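Local coordinates for protein CRISPR-associated endoribonuclease Cas2 (Thermococcus onnurineus, PDB 5G4D) that belongs to the Cas2 family of CRISPR adaptation proteins, probably acting as a magnesium-dependent, single-strand RNA-specific endoribonuclease within a homodimer that joins a Cas1 dimer, at residues M4-V9 with G38-A43; Y10-E15 with D59-V64; N18-F23 with A50-L55. All blocks are in the same frame, centred on the assembly; numbering follows the deposited sequence.

Contact 1 of 3, residues M4-V9 with G38-A43; sequences MYVVIV and GEVTLA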
ATOM      1  N   MET A   4      -7.915  -2.207  15.672  1.00 23.01           N
ATOM      2  CA  MET A   4      -7.336  -1.259  14.728  1.00 21.66           C
ATOM      3  C   MET A   4      -7.689  -1.666  13.303  1.00 19.88           C
ATOM      4  O   MET A   4      -8.357  -2.674  13.061  1.00 18.04           O
ATOM      5  CB  MET A   4      -5.818  -1.115  14.931  1.00 26.15           C
ATOM      6  CG  MET A   4      -4.978  -2.369  14.954  1.00 26.94           C
ATOM      7  SD  MET A   4      -3.320  -1.988  15.609  1.00 28.02           S
ATOM      8  CE  MET A   4      -2.479  -3.547  15.316  1.00 24.76           C
ATOM      9  N   TYR A   5      -7.269  -0.835  12.353  1.00 15.96           N
ATOM     10  CA  TYR A   5      -7.458  -1.082  10.931  1.00 16.21           C
ATOM     11  C   TYR A   5      -6.082  -1.121  10.278  1.00 15.93           C
ATOM     12  O   TYR A   5      -5.248  -0.258  10.551  1.00 18.84           O
ATOM     13  CB  TYR A   5      -8.322   0.022  10.301  1.00 17.70           C
ATOM     14  CG  TYR A   5      -8.896  -0.340   8.964  1.00 17.58           C
ATOM     15  CD1 TYR A   5      -8.149  -0.181   7.799  1.00 16.16           C
ATOM     16  CD2 TYR A   5     -10.194  -0.833   8.851  1.00 19.30           C
ATOM     17  CE1 TYR A   5      -8.667  -0.529   6.565  1.00 18.24           C
ATOM     18  CE2 TYR A   5     -10.722  -1.178   7.621  1.00 19.34           C
ATOM     19  CZ  TYR A   5      -9.953  -1.029   6.480  1.00 19.02           C
ATOM     20  OH  TYR A   5     -10.458  -1.368   5.249  1.00 20.77           O
ATOM     21  N   VAL A   6      -5.829  -2.121   9.435  1.00 14.07           N
ATOM     22  CA  VAL A   6      -4.498  -2.257   8.847  1.00 15.35           C
ATOM     23  C   VAL A   6      -4.564  -2.159   7.329  1.00 14.91           C
ATOM     24  O   VAL A   6      -5.552  -2.533   6.687  1.00 15.64           O
ATOM     25  CB  VAL A   6      -3.802  -3.575   9.263  1.00 13.69           C
ATOM     26  CG1 VAL A   6      -3.491  -3.559  10.761  1.00 16.88           C
ATOM     27  CG2 VAL A   6      -4.657  -4.786   8.875  1.00 15.32           C
ATOM     28  N   VAL A   7      -3.489  -1.630   6.755  1.00 12.52           N
ATOM     29  CA  VAL A   7      -3.214  -1.737   5.322  1.00 12.93           C
ATOM     30  C   VAL A   7      -1.878  -2.441   5.219  1.00 12.16           C
ATOM     31  O   VAL A   7      -0.890  -1.977   5.802  1.00 12.76           O
ATOM     32  CB  VAL A   7      -3.153  -0.371   4.611  1.00 11.78           C
ATOM     33  CG1 VAL A   7      -2.750  -0.569   3.138  1.00 13.48           C
ATOM     34  CG2 VAL A   7      -4.468   0.388   4.736  1.00 15.54           C
ATOM     35  N   ILE A   8      -1.838  -3.559   4.496  1.00 11.05           N
ATOM     36  CA  ILE A   8      -0.623  -4.356   4.381  1.00 11.77           C
ATOM     37  C   ILE A   8      -0.167  -4.356   2.930  1.00 13.40           C
ATOM     38  O   ILE A   8      -0.945  -4.689   2.026  1.00 13.72           O
ATOM     39  CB  ILE A   8      -0.829  -5.798   4.874  1.00 13.29           C
ATOM     40  CG1 ILE A   8      -1.246  -5.787   6.344  1.00 13.91           C
ATOM     41  CG2 ILE A   8       0.459  -6.604   4.675  1.00 13.65           C
ATOM     42  CD1 ILE A   8      -1.228  -7.175   6.973  1.00 13.09           C
ATOM     43  N   VAL A   9       1.090  -3.990   2.709  1.00 11.28           N
ATOM     44  CA  VAL A   9       1.712  -4.063   1.388  1.00 12.55           C
ATOM     45  C   VAL A   9       2.929  -4.966   1.508  1.00 13.21           C
ATOM     46  O   VAL A   9       3.598  -4.976   2.545  1.00 13.84           O
ATOM     47  CB  VAL A   9       2.111  -2.668   0.857  1.00 14.33           C
ATOM     48  CG1 VAL A   9       0.886  -1.796   0.703  1.00 14.95           C
ATOM     49  CG2 VAL A   9       3.119  -2.010   1.796  1.00 15.97           C
ATOM     50  N   GLY A  38      -8.091  -4.134   6.155  1.00 16.53           N
ATOM     51  CA  GLY A  38      -9.257  -4.534   6.930  1.00 18.67           C
ATOM     52  C   GLY A  38      -9.102  -4.281   8.413  1.00 17.89           C
ATOM     53  O   GLY A  38      -8.033  -3.938   8.922  1.00 16.23           O
ATOM     54  N   GLU A  39     -10.217  -4.463   9.119  1.00 18.24           N
ATOM     55  CA  GLU A  39     -10.244  -4.309  10.571  1.00 21.03           C
ATOM     56  C   GLU A  39      -9.747  -5.578  11.257  1.00 19.65           C
ATOM     57  O   GLU A  39     -10.010  -6.691  10.797  1.00 23.24           O
ATOM     58  CB  GLU A  39     -11.664  -3.992  11.044  1.00 26.88           C
ATOM     59  CG  GLU A  39     -12.730  -4.868  10.397  1.00 34.29           C
ATOM     60  CD  GLU A  39     -14.077  -4.788  11.109  1.00 41.42           C
ATOM     61  OE1 GLU A  39     -14.527  -3.660  11.410  1.00 39.62           O
ATOM     62  OE2 GLU A  39     -14.679  -5.856  11.364  1.00 44.91           O
ATOM     63  N   VAL A  40      -9.021  -5.415  12.361  1.00 18.37           N
ATOM     64  CA  VAL A  40      -8.507  -6.560  13.104  1.00 19.63           C
ATOM     65  C   VAL A  40      -8.572  -6.300  14.602  1.00 19.99           C
ATOM     66  O   VAL A  40      -8.504  -5.157  15.064  1.00 19.68           O
ATOM     67  CB  VAL A  40      -7.047  -6.922  12.723  1.00 21.24           C
ATOM     68  CG1 VAL A  40      -6.906  -7.248  11.238  1.00 20.15           C
ATOM     69  CG2 VAL A  40      -6.081  -5.818  13.157  1.00 18.42           C
ATOM     70  N   THR A  41      -8.677  -7.383  15.371  1.00 19.48           N
ATOM     71  CA  THR A  41      -8.359  -7.311  16.781  1.00 17.27           C
ATOM     72  C   THR A  41      -6.845  -7.347  16.967  1.00 20.49           C
ATOM     73  O   THR A  41      -6.092  -7.692  16.052  1.00 18.64           O
ATOM     74  CB  THR A  41      -8.993  -8.479  17.539  1.00 19.53           C
ATOM     75  OG1 THR A  41      -8.370  -9.693  17.108  1.00 20.20           O
ATOM     76  CG2 THR A  41     -10.477  -8.553  17.225  1.00 21.24           C
ATOM     77  N   LEU A  42      -6.403  -6.968  18.167  1.00 18.95           N
ATOM     78  CA  LEU A  42      -4.983  -7.054  18.493  1.00 21.29           C
ATOM     79  C   LEU A  42      -4.479  -8.486  18.390  1.00 22.61           C
ATOM     80  O   LEU A  42      -3.370  -8.726  17.902  1.00 19.55           O
ATOM     81  CB  LEU A  42      -4.735  -6.507  19.898  1.00 27.04           C
ATOM     82  CG  LEU A  42      -3.993  -5.177  19.987  1.00 32.31           C
ATOM     83  CD1 LEU A  42      -4.658  -4.154  19.111  1.00 27.83           C
ATOM     84  CD2 LEU A  42      -3.933  -4.702  21.430  1.00 28.70           C
ATOM     85  N   ALA A  43      -5.273  -9.448  18.875  1.00 20.05           N
ATOM     86  CA  ALA A  43      -4.875 -10.850  18.788  1.00 23.02           C
ATOM     87  C   ALA A  43      -4.816 -11.320  17.341  1.00 22.51           C
ATOM     88  O   ALA A  43      -3.925 -12.098  16.969  1.00 21.45           O
ATOM     89  CB  ALA A  43      -5.838 -11.723  19.592  1.00 24.66           C
TER
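M4, Y5 and V6 pair with V40, E39 and G38 in the antiparallel sheet of a ferredoxin-like fold, where strand 4-11 runs beside strand 35-40. The short strand segments cross at 133°, so the pairing is well twisted. M4 and V40 form a hydrogen-bonded pair, V40 N giving to M4 O at 2.9 Å and M4 N to V40 O at 3.1 Å, both bonds almost straight. V6 and G38 form the next such pair. There V6 N meets G38 O at 2.9 Å, tilted out of the G38 carbonyl plane, and G38 N returns a bond to V6 O at 3.0 Å, in the plane of the V6 carbonyl.

Y5 and E39, the non-hydrogen-bonded pair between them, put their CB atoms on the other face. With CG anti to the backbone N (chi1 -163°), the Y5 ring lies over the G38 backbone: G38 CA stands 3.9 Å from the ring centroid, 25° off the normal, in a CH-pi contact. G38 has no CB, and its backbone angles would press one against the preceding carbonyl. The Y5 hydroxyl is hydrogen-bonded to E37 OE1.

The face carrying M4, V6 and V40 is apolar. V40 CG1 meets V6 CG2 at 4.1 Å, these two side chains crossing at about a right angle, and V40 CG2 touches M4 CG at 4.0 Å. V40 also packs on F45 and I48, and M4 on F45, which brings helix 42-55 onto this face.

Just past V40 the chain turns into that helix. T41 is its N-cap, OG1 accepting from E44 N, while the extended M4 side chain brings SD near L42 CD1. A central strand pairing with the strand that leads straight into the second helix is typical of the beta-alpha-beta-beta-alpha-beta topology of the ferredoxin-like fold.

Contact 2 of 3, residues Y10-E15 with D59-V64; sequences YDVAVE and DEDSVV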
ATOM      1  N   TYR A  10       3.213  -5.744   0.468  1.00 12.68           N
ATOM      2  CA  TYR A  10       4.331  -6.675   0.589  1.00 15.20           C
ATOM      3  C   TYR A  10       5.080  -6.801  -0.727  1.00 16.39           C
ATOM      4  O   TYR A  10       4.515  -6.680  -1.815  1.00 16.95           O
ATOM      5  CB  TYR A  10       3.896  -8.065   1.079  1.00 15.04           C
ATOM      6  CG  TYR A  10       2.819  -8.740   0.264  1.00 14.96           C
ATOM      7  CD1 TYR A  10       1.479  -8.558   0.565  1.00 14.50           C
ATOM      8  CD2 TYR A  10       3.147  -9.590  -0.791  1.00 19.13           C
ATOM      9  CE1 TYR A  10       0.489  -9.168  -0.164  1.00 17.25           C
ATOM     10  CE2 TYR A  10       2.159 -10.222  -1.528  1.00 20.34           C
ATOM     11  CZ  TYR A  10       0.833 -10.013  -1.204  1.00 19.18           C
ATOM     12  OH  TYR A  10      -0.168 -10.634  -1.917  1.00 19.05           O
ATOM     13  N   ASP A  11       6.377  -7.024  -0.581  1.00 15.95           N
ATOM     14  CA  ASP A  11       7.330  -7.175  -1.675  1.00 18.84           C
ATOM     15  C   ASP A  11       8.054  -8.478  -1.356  1.00 18.06           C
ATOM     16  O   ASP A  11       8.960  -8.481  -0.519  1.00 19.03           O
ATOM     17  CB  ASP A  11       8.267  -5.972  -1.700  1.00 21.63           C
ATOM     18  CG  ASP A  11       9.026  -5.842  -2.983  1.00 30.19           C
ATOM     19  OD1 ASP A  11       9.278  -6.881  -3.630  1.00 28.19           O
ATOM     20  OD2 ASP A  11       9.365  -4.688  -3.335  1.00 35.07           O
ATOM     21  N   VAL A  12       7.626  -9.587  -1.964  1.00 16.99           N
ATOM     22  CA  VAL A  12       8.080 -10.926  -1.577  1.00 14.77           C
ATOM     23  C   VAL A  12       8.596 -11.629  -2.824  1.00 19.82           C
ATOM     24  O   VAL A  12       8.037 -11.460  -3.909  1.00 20.43           O
ATOM     25  CB  VAL A  12       6.945 -11.747  -0.928  1.00 18.28           C
ATOM     26  CG1 VAL A  12       7.391 -13.188  -0.647  1.00 20.48           C
ATOM     27  CG2 VAL A  12       6.474 -11.079   0.383  1.00 15.13           C
ATOM     28  N   ALA A  13       9.646 -12.431  -2.660  1.00 19.12           N
ATOM     29  CA  ALA A  13      10.241 -13.117  -3.802  1.00 21.55           C
ATOM     30  C   ALA A  13       9.231 -14.052  -4.461  1.00 20.01           C
ATOM     31  O   ALA A  13       8.282 -14.537  -3.839  1.00 17.83           O
ATOM     32  CB  ALA A  13      11.482 -13.892  -3.364  1.00 21.28           C
ATOM     33  N   VAL A  14       9.471 -14.341  -5.745  1.00 21.21           N
ATOM     34  CA  VAL A  14       8.497 -15.099  -6.524  1.00 20.21           C
ATOM     35  C   VAL A  14       8.233 -16.486  -5.939  1.00 20.02           C
ATOM     36  O   VAL A  14       7.134 -17.027  -6.100  1.00 21.31           O
ATOM     37  CB  VAL A  14       8.963 -15.194  -7.992  1.00 25.73           C
ATOM     38  CG1 VAL A  14      10.229 -16.012  -8.096  1.00 26.09           C
ATOM     39  CG2 VAL A  14       7.883 -15.813  -8.826  1.00 23.67           C
ATOM     40  N   GLU A  15       9.221 -17.097  -5.275  1.00 22.19           N
ATOM     41  CA  GLU A  15       9.007 -18.441  -4.735  1.00 24.75           C
ATOM     42  C   GLU A  15       8.031 -18.459  -3.572  1.00 27.55           C
ATOM     43  O   GLU A  15       7.532 -19.535  -3.212  1.00 26.61           O
ATOM     44  CB  GLU A  15      10.317 -19.070  -4.254  1.00 26.19           C
ATOM     45  CG  GLU A  15      11.310 -19.412  -5.329  1.00 29.91           C
ATOM     46  CD  GLU A  15      12.221 -18.249  -5.663  1.00 35.46           C
ATOM     47  OE1 GLU A  15      11.903 -17.091  -5.296  1.00 29.99           O
ATOM     48  OE2 GLU A  15      13.270 -18.495  -6.301  1.00 39.80           O
ATOM     49  N   ASP A  59      15.424 -12.089   5.276  1.00 34.10           N
ATOM     50  CA  ASP A  59      16.580 -11.460   4.646  1.00 36.28           C
ATOM     51  C   ASP A  59      16.285 -10.903   3.257  1.00 34.76           C
ATOM     52  O   ASP A  59      17.074 -10.096   2.754  1.00 34.76           O
ATOM     53  CB  ASP A  59      17.742 -12.457   4.543  1.00 39.29           C
ATOM     54  CG  ASP A  59      18.442 -12.672   5.864  1.00 42.29           C
ATOM     55  OD1 ASP A  59      18.756 -11.667   6.538  1.00 45.51           O
ATOM     56  OD2 ASP A  59      18.672 -13.845   6.230  1.00 46.05           O
ATOM     57  N   GLU A  60      15.180 -11.311   2.630  1.00 31.76           N
ATOM     58  CA  GLU A  60      14.856 -10.923   1.261  1.00 28.39           C
ATOM     59  C   GLU A  60      13.576 -10.111   1.158  1.00 30.33           C
ATOM     60  O   GLU A  60      13.543  -9.094   0.452  1.00 28.60           O
ATOM     61  CB  GLU A  60      14.717 -12.171   0.375  1.00 31.86           C
ATOM     62  CG  GLU A  60      15.954 -13.032   0.264  1.00 38.18           C
ATOM     63  CD  GLU A  60      16.106 -13.623  -1.126  1.00 42.90           C
ATOM     64  OE1 GLU A  60      15.108 -14.161  -1.654  1.00 42.76           O
ATOM     65  OE2 GLU A  60      17.221 -13.544  -1.682  1.00 50.45           O
ATOM     66  N   ASP A  61      12.516 -10.549   1.828  1.00 25.04           N
ATOM     67  CA  ASP A  61      11.179 -10.018   1.620  1.00 24.65           C
ATOM     68  C   ASP A  61      10.909  -8.841   2.548  1.00 23.90           C
ATOM     69  O   ASP A  61      11.577  -8.652   3.569  1.00 23.61           O
ATOM     70  CB  ASP A  61      10.145 -11.118   1.846  1.00 21.92           C
ATOM     71  CG  ASP A  61      10.422 -12.356   1.010  1.00 25.46           C
ATOM     72  OD1 ASP A  61      10.950 -12.206  -0.116  1.00 23.85           O
ATOM     73  OD2 ASP A  61      10.106 -13.477   1.470  1.00 23.54           O
ATOM     74  N   SER A  62       9.918  -8.032   2.179  1.00 20.03           N
ATOM     75  CA  SER A  62       9.519  -6.923   3.036  1.00 23.37           C
ATOM     76  C   SER A  62       8.004  -6.811   3.076  1.00 21.51           C
ATOM     77  O   SER A  62       7.344  -6.783   2.033  1.00 19.56           O
ATOM     78  CB  SER A  62      10.141  -5.603   2.567  1.00 24.83           C
ATOM     79  OG  SER A  62       9.524  -5.123   1.386  1.00 35.76           O
ATOM     80  N   VAL A  63       7.461  -6.750   4.285  1.00 18.86           N
ATOM     81  CA  VAL A  63       6.044  -6.507   4.516  1.00 19.19           C
ATOM     82  C   VAL A  63       5.938  -5.249   5.365  1.00 18.17           C
ATOM     83  O   VAL A  63       6.635  -5.124   6.376  1.00 18.43           O
ATOM     84  CB  VAL A  63       5.358  -7.692   5.224  1.00 18.32           C
ATOM     85  CG1 VAL A  63       3.871  -7.433   5.346  1.00 17.67           C
ATOM     86  CG2 VAL A  63       5.636  -9.016   4.506  1.00 18.30           C
ATOM     87  N   VAL A  64       5.105  -4.306   4.939  1.00 14.34           N
ATOM     88  CA  VAL A  64       4.830  -3.095   5.710  1.00 15.95           C
ATOM     89  C   VAL A  64       3.375  -3.148   6.146  1.00 14.25           C
ATOM     90  O   VAL A  64       2.474  -3.296   5.312  1.00 12.44           O
ATOM     91  CB  VAL A  64       5.122  -1.817   4.910  1.00 17.39           C
ATOM     92  CG1 VAL A  64       4.715  -0.579   5.719  1.00 16.65           C
ATOM     93  CG2 VAL A  64       6.593  -1.747   4.541  1.00 19.05           C
TER
HETATM   94  O   HOH W   1      14.173 -16.491  -2.854  1.00 39.71           O
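D61 OD2 is gripped by two donors, R16 NE in a salt bridge and D57 N in a hydrogen bond, and the D61 side chain lies against V12. This is the loop end of an antiparallel strand pair, 4-11 with 62-68, in the ferredoxin-like sheet. D61 OD1 takes A13 N at 2.9 Å, the donor arriving from above the carboxylate plane. V12 CG1, anti to its backbone N (chi1 175°), sits 3.5 Å from D61 OD2.

One step into the sheet, D11 and S62 are a hydrogen-bonded pair: D11 N gives to S62 O at 2.8 Å and S62 N to D11 O at 2.9 Å. Y10 and V63 follow as a non-hydrogen-bonded pair, Y10 CB against V63 CG2. On the other face S62 OG is 3.4 Å from D11 CB. D11 is the predicted magnesium-binding catalytic residue; its OD2 accepts N33 N of the second subunit, into which the sheet runs on through V63 and V64.

On the solvent-exposed side E60 OE1 bonds R16 NH2 in a salt bridge, and a water gives it a 2.8 Å hydrogen bond while reaching E15 OE1 only weakly.

Contact 3 of 3, residues N18-F23 with A50-L55; sequences NRVKKF and AGLLDL. Unlike the reference sequence in segment 18-23: R19 (reference Lys).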
ATOM      1  N   ASN A  18       2.998 -16.077  -3.656  1.00 21.22           N
ATOM      2  CA  ASN A  18       1.629 -16.544  -3.797  1.00 23.25           C
ATOM      3  C   ASN A  18       1.127 -17.268  -2.548  1.00 21.90           C
ATOM      4  O   ASN A  18      -0.085 -17.281  -2.312  1.00 25.05           O
ATOM      5  CB  ASN A  18       1.511 -17.390  -5.075  1.00 29.70           C
ATOM      6  CG  ASN A  18       1.566 -16.524  -6.353  1.00 29.83           C
ATOM      7  OD1 ASN A  18       0.754 -15.608  -6.528  1.00 30.42           O
ATOM      8  ND2 ASN A  18       2.540 -16.790  -7.224  1.00 26.79           N
ATOM      9  N   ARG A  19       2.017 -17.803  -1.706  1.00 20.88           N
ATOM     10  CA  ARG A  19       1.576 -18.302  -0.405  1.00 23.46           C
ATOM     11  C   ARG A  19       1.239 -17.160   0.553  1.00 22.65           C
ATOM     12  O   ARG A  19       0.330 -17.297   1.382  1.00 21.20           O
ATOM     13  CB  ARG A  19       2.643 -19.204   0.213  1.00 30.18           C
ATOM     14  CG  ARG A  19       2.873 -20.516  -0.543  1.00 35.40           C
ATOM     15  CD  ARG A  19       3.034 -21.681   0.422  1.00 39.36           C
ATOM     16  NE  ARG A  19       1.834 -21.879   1.236  1.00 46.13           N
ATOM     17  CZ  ARG A  19       0.811 -22.657   0.892  1.00 51.08           C
ATOM     18  NH1 ARG A  19       0.839 -23.323  -0.258  1.00 50.76           N
ATOM     19  NH2 ARG A  19      -0.241 -22.772   1.698  1.00 50.19           N
ATOM     20  N   VAL A  20       1.950 -16.036   0.459  1.00 20.35           N
ATOM     21  CA  VAL A  20       1.589 -14.865   1.265  1.00 17.40           C
ATOM     22  C   VAL A  20       0.223 -14.333   0.848  1.00 19.49           C
ATOM     23  O   VAL A  20      -0.625 -14.013   1.694  1.00 18.81           O
ATOM     24  CB  VAL A  20       2.679 -13.784   1.155  1.00 16.60           C
ATOM     25  CG1 VAL A  20       2.173 -12.438   1.703  1.00 18.63           C
ATOM     26  CG2 VAL A  20       3.924 -14.220   1.905  1.00 18.01           C
ATOM     27  N   LYS A  21      -0.007 -14.215  -0.470  1.00 19.52           N
ATOM     28  CA  LYS A  21      -1.307 -13.784  -0.977  1.00 19.43           C
ATOM     29  C   LYS A  21      -2.432 -14.679  -0.457  1.00 20.87           C
ATOM     30  O   LYS A  21      -3.462 -14.192   0.026  1.00 21.23           O
ATOM     31  CB  LYS A  21      -1.286 -13.780  -2.508  1.00 20.80           C
ATOM     32  CG  LYS A  21      -2.633 -13.452  -3.153  1.00 23.97           C
ATOM     33  CD  LYS A  21      -2.528 -13.464  -4.684  1.00 27.41           C
ATOM     34  CE  LYS A  21      -2.194 -14.854  -5.213  1.00 33.54           C
ATOM     35  NZ  LYS A  21      -2.273 -14.939  -6.710  1.00 38.14           N
ATOM     36  N   LYS A  22      -2.254 -16.001  -0.553  1.00 19.81           N
ATOM     37  CA  LYS A  22      -3.320 -16.912  -0.142  1.00 20.37           C
ATOM     38  C   LYS A  22      -3.601 -16.804   1.351  1.00 22.27           C
ATOM     39  O   LYS A  22      -4.762 -16.860   1.774  1.00 23.23           O
ATOM     40  CB  LYS A  22      -2.964 -18.358  -0.525  1.00 23.59           C
ATOM     41  CG  LYS A  22      -4.131 -19.333  -0.403  1.00 32.75           C
ATOM     42  CD  LYS A  22      -3.835 -20.658  -1.125  1.00 34.68           C
ATOM     43  CE  LYS A  22      -2.690 -21.419  -0.466  1.00 41.93           C
ATOM     44  NZ  LYS A  22      -2.979 -21.795   0.951  1.00 47.08           N
ATOM     45  N   PHE A  23      -2.554 -16.625   2.163  1.00 20.12           N
ATOM     46  CA  PHE A  23      -2.745 -16.462   3.605  1.00 18.88           C
ATOM     47  C   PHE A  23      -3.507 -15.180   3.916  1.00 22.15           C
ATOM     48  O   PHE A  23      -4.436 -15.178   4.734  1.00 23.33           O
ATOM     49  CB  PHE A  23      -1.392 -16.470   4.323  1.00 18.04           C
ATOM     50  CG  PHE A  23      -1.469 -16.113   5.792  1.00 21.25           C
ATOM     51  CD1 PHE A  23      -1.916 -17.038   6.724  1.00 21.90           C
ATOM     52  CD2 PHE A  23      -1.076 -14.859   6.239  1.00 21.36           C
ATOM     53  CE1 PHE A  23      -1.983 -16.715   8.077  1.00 20.75           C
ATOM     54  CE2 PHE A  23      -1.148 -14.517   7.586  1.00 20.16           C
ATOM     55  CZ  PHE A  23      -1.596 -15.454   8.511  1.00 22.59           C
ATOM     56  N   ALA A  50       2.409 -13.318  12.803  1.00 22.18           N
ATOM     57  CA  ALA A  50       3.093 -14.601  12.965  1.00 23.32           C
ATOM     58  C   ALA A  50       2.958 -15.473  11.720  1.00 22.56           C
ATOM     59  O   ALA A  50       3.909 -16.169  11.337  1.00 24.24           O
ATOM     60  CB  ALA A  50       2.559 -15.334  14.197  1.00 20.58           C
ATOM     61  N   GLY A  51       1.784 -15.463  11.081  1.00 19.05           N
ATOM     62  CA  GLY A  51       1.630 -16.202   9.837  1.00 21.17           C
ATOM     63  C   GLY A  51       2.548 -15.694   8.744  1.00 23.04           C
ATOM     64  O   GLY A  51       3.151 -16.482   8.005  1.00 22.52           O
ATOM     65  N   LEU A  52       2.670 -14.369   8.621  1.00 19.49           N
ATOM     66  CA  LEU A  52       3.535 -13.793   7.595  1.00 20.29           C
ATOM     67  C   LEU A  52       5.000 -14.131   7.852  1.00 24.35           C
ATOM     68  O   LEU A  52       5.739 -14.465   6.918  1.00 21.20           O
ATOM     69  CB  LEU A  52       3.326 -12.275   7.529  1.00 18.22           C
ATOM     70  CG  LEU A  52       1.987 -11.864   6.921  1.00 17.27           C
ATOM     71  CD1 LEU A  52       1.773 -10.378   7.136  1.00 16.28           C
ATOM     72  CD2 LEU A  52       1.919 -12.206   5.413  1.00 14.95           C
ATOM     73  N   LEU A  53       5.431 -14.064   9.115  1.00 23.13           N
ATOM     74  CA  LEU A  53       6.817 -14.389   9.444  1.00 23.78           C
ATOM     75  C   LEU A  53       7.155 -15.835   9.104  1.00 28.08           C
ATOM     76  O   LEU A  53       8.292 -16.134   8.726  1.00 27.53           O
ATOM     77  CB  LEU A  53       7.072 -14.106  10.925  1.00 26.49           C
ATOM     78  CG  LEU A  53       7.067 -12.614  11.279  1.00 25.95           C
ATOM     79  CD1 LEU A  53       6.990 -12.391  12.788  1.00 27.09           C
ATOM     80  CD2 LEU A  53       8.302 -11.926  10.698  1.00 25.71           C
ATOM     81  N   ASP A  54       6.179 -16.740   9.200  1.00 26.54           N
ATOM     82  CA  ASP A  54       6.424 -18.130   8.836  1.00 29.75           C
ATOM     83  C   ASP A  54       6.557 -18.319   7.333  1.00 28.99           C
ATOM     84  O   ASP A  54       7.203 -19.277   6.896  1.00 30.38           O
ATOM     85  CB  ASP A  54       5.308 -19.021   9.381  1.00 30.84           C
ATOM     86  CG  ASP A  54       5.491 -19.341  10.853  1.00 39.05           C
ATOM     87  OD1 ASP A  54       6.636 -19.642  11.251  1.00 45.35           O
ATOM     88  OD2 ASP A  54       4.501 -19.279  11.613  1.00 40.30           O
ATOM     89  N   LEU A  55       5.976 -17.424   6.536  1.00 24.13           N
ATOM     90  CA  LEU A  55       5.952 -17.595   5.091  1.00 26.03           C
ATOM     91  C   LEU A  55       7.032 -16.808   4.360  1.00 29.15           C
ATOM     92  O   LEU A  55       7.318 -17.120   3.200  1.00 31.24           O
ATOM     93  CB  LEU A  55       4.581 -17.179   4.537  1.00 25.05           C
ATOM     94  CG  LEU A  55       3.400 -18.048   4.953  1.00 27.30           C
ATOM     95  CD1 LEU A  55       2.106 -17.378   4.559  1.00 23.97           C
ATOM     96  CD2 LEU A  55       3.507 -19.410   4.299  1.00 26.01           C
TER
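L55 and F23 are the bumps that interlock helix 17-25 with helix 42-55, two helices lying antiparallel with short-segment axes 10.0 Å apart and 164° between their directions. L55 fills a shallow hollow made by R19, V20 and F23. Its CG stands anti to the carbonyl carbon (chi1 -66°), and beyond it CD1 makes the closest contacts of L55, touching F23 CB at 3.6 Å and the R19 carbonyl oxygen at the same distance. The other methyl, CD2, leans on R19 CB and lies at the edge of the R19 guanidinium, near its plane. L55 CB meanwhile rests on V20 CG2 at 4.0 Å, where the two side chains slide past each other in opposite directions.

The reverse fit is made by F23, whose CG is anti to the backbone N (chi1 172°). The ring crosses the gap and lays one face, toward its CZ end, against G51, where no side chain stands in its way. CZ comes to 3.6 Å from G51 CA, and G51 C lies over that face. The approach is close because the ring meets bare helix backbone; a CB on G51 would clash with CZ. L52 walls the notch on one side, its CD2 lying 4.1 Å from F23 CD2.

L52 CD2 sits between V20 and F23, meeting V20 CG1 at 3.7 Å, the V20 and L52 side chains crossing at about a right angle. V20 thus has one methyl against L52 and the other against L55.

No hydrogen bond crosses this surface, so the fit is one of shape. The F23 ring also meets H27, just past helix 17-25. V20 packs on Y10 of strand 4-11 below, and L52 on L77 of the second subunit. Two antiparallel helices laid side by side on one face of a sheet are characteristic of the ferredoxin-like fold.

Contacts 1 and 2 are pairings of one strand, 4-11, with different neighbours: 35-40 on one flank, 62-68 on the other. They meet where V9 O probably bonds V64 N and I8 packs on V63. Contact 3 forms the helical layer above and touches contact 2 through Y10 against V20 and K21. It shares helix 42-55 with contact 1, which holds the first turn. Contacts 1 and 2 each have four buried residues, contact 3 two, with E39, E60 and R19 exposed. Chemistry follows place: backbone bonds with an apolar face in contact 1, backbone bonds plus carboxylates held by outlying R16 in contact 2, mostly apolar packing without hydrogen bonds across contact 3.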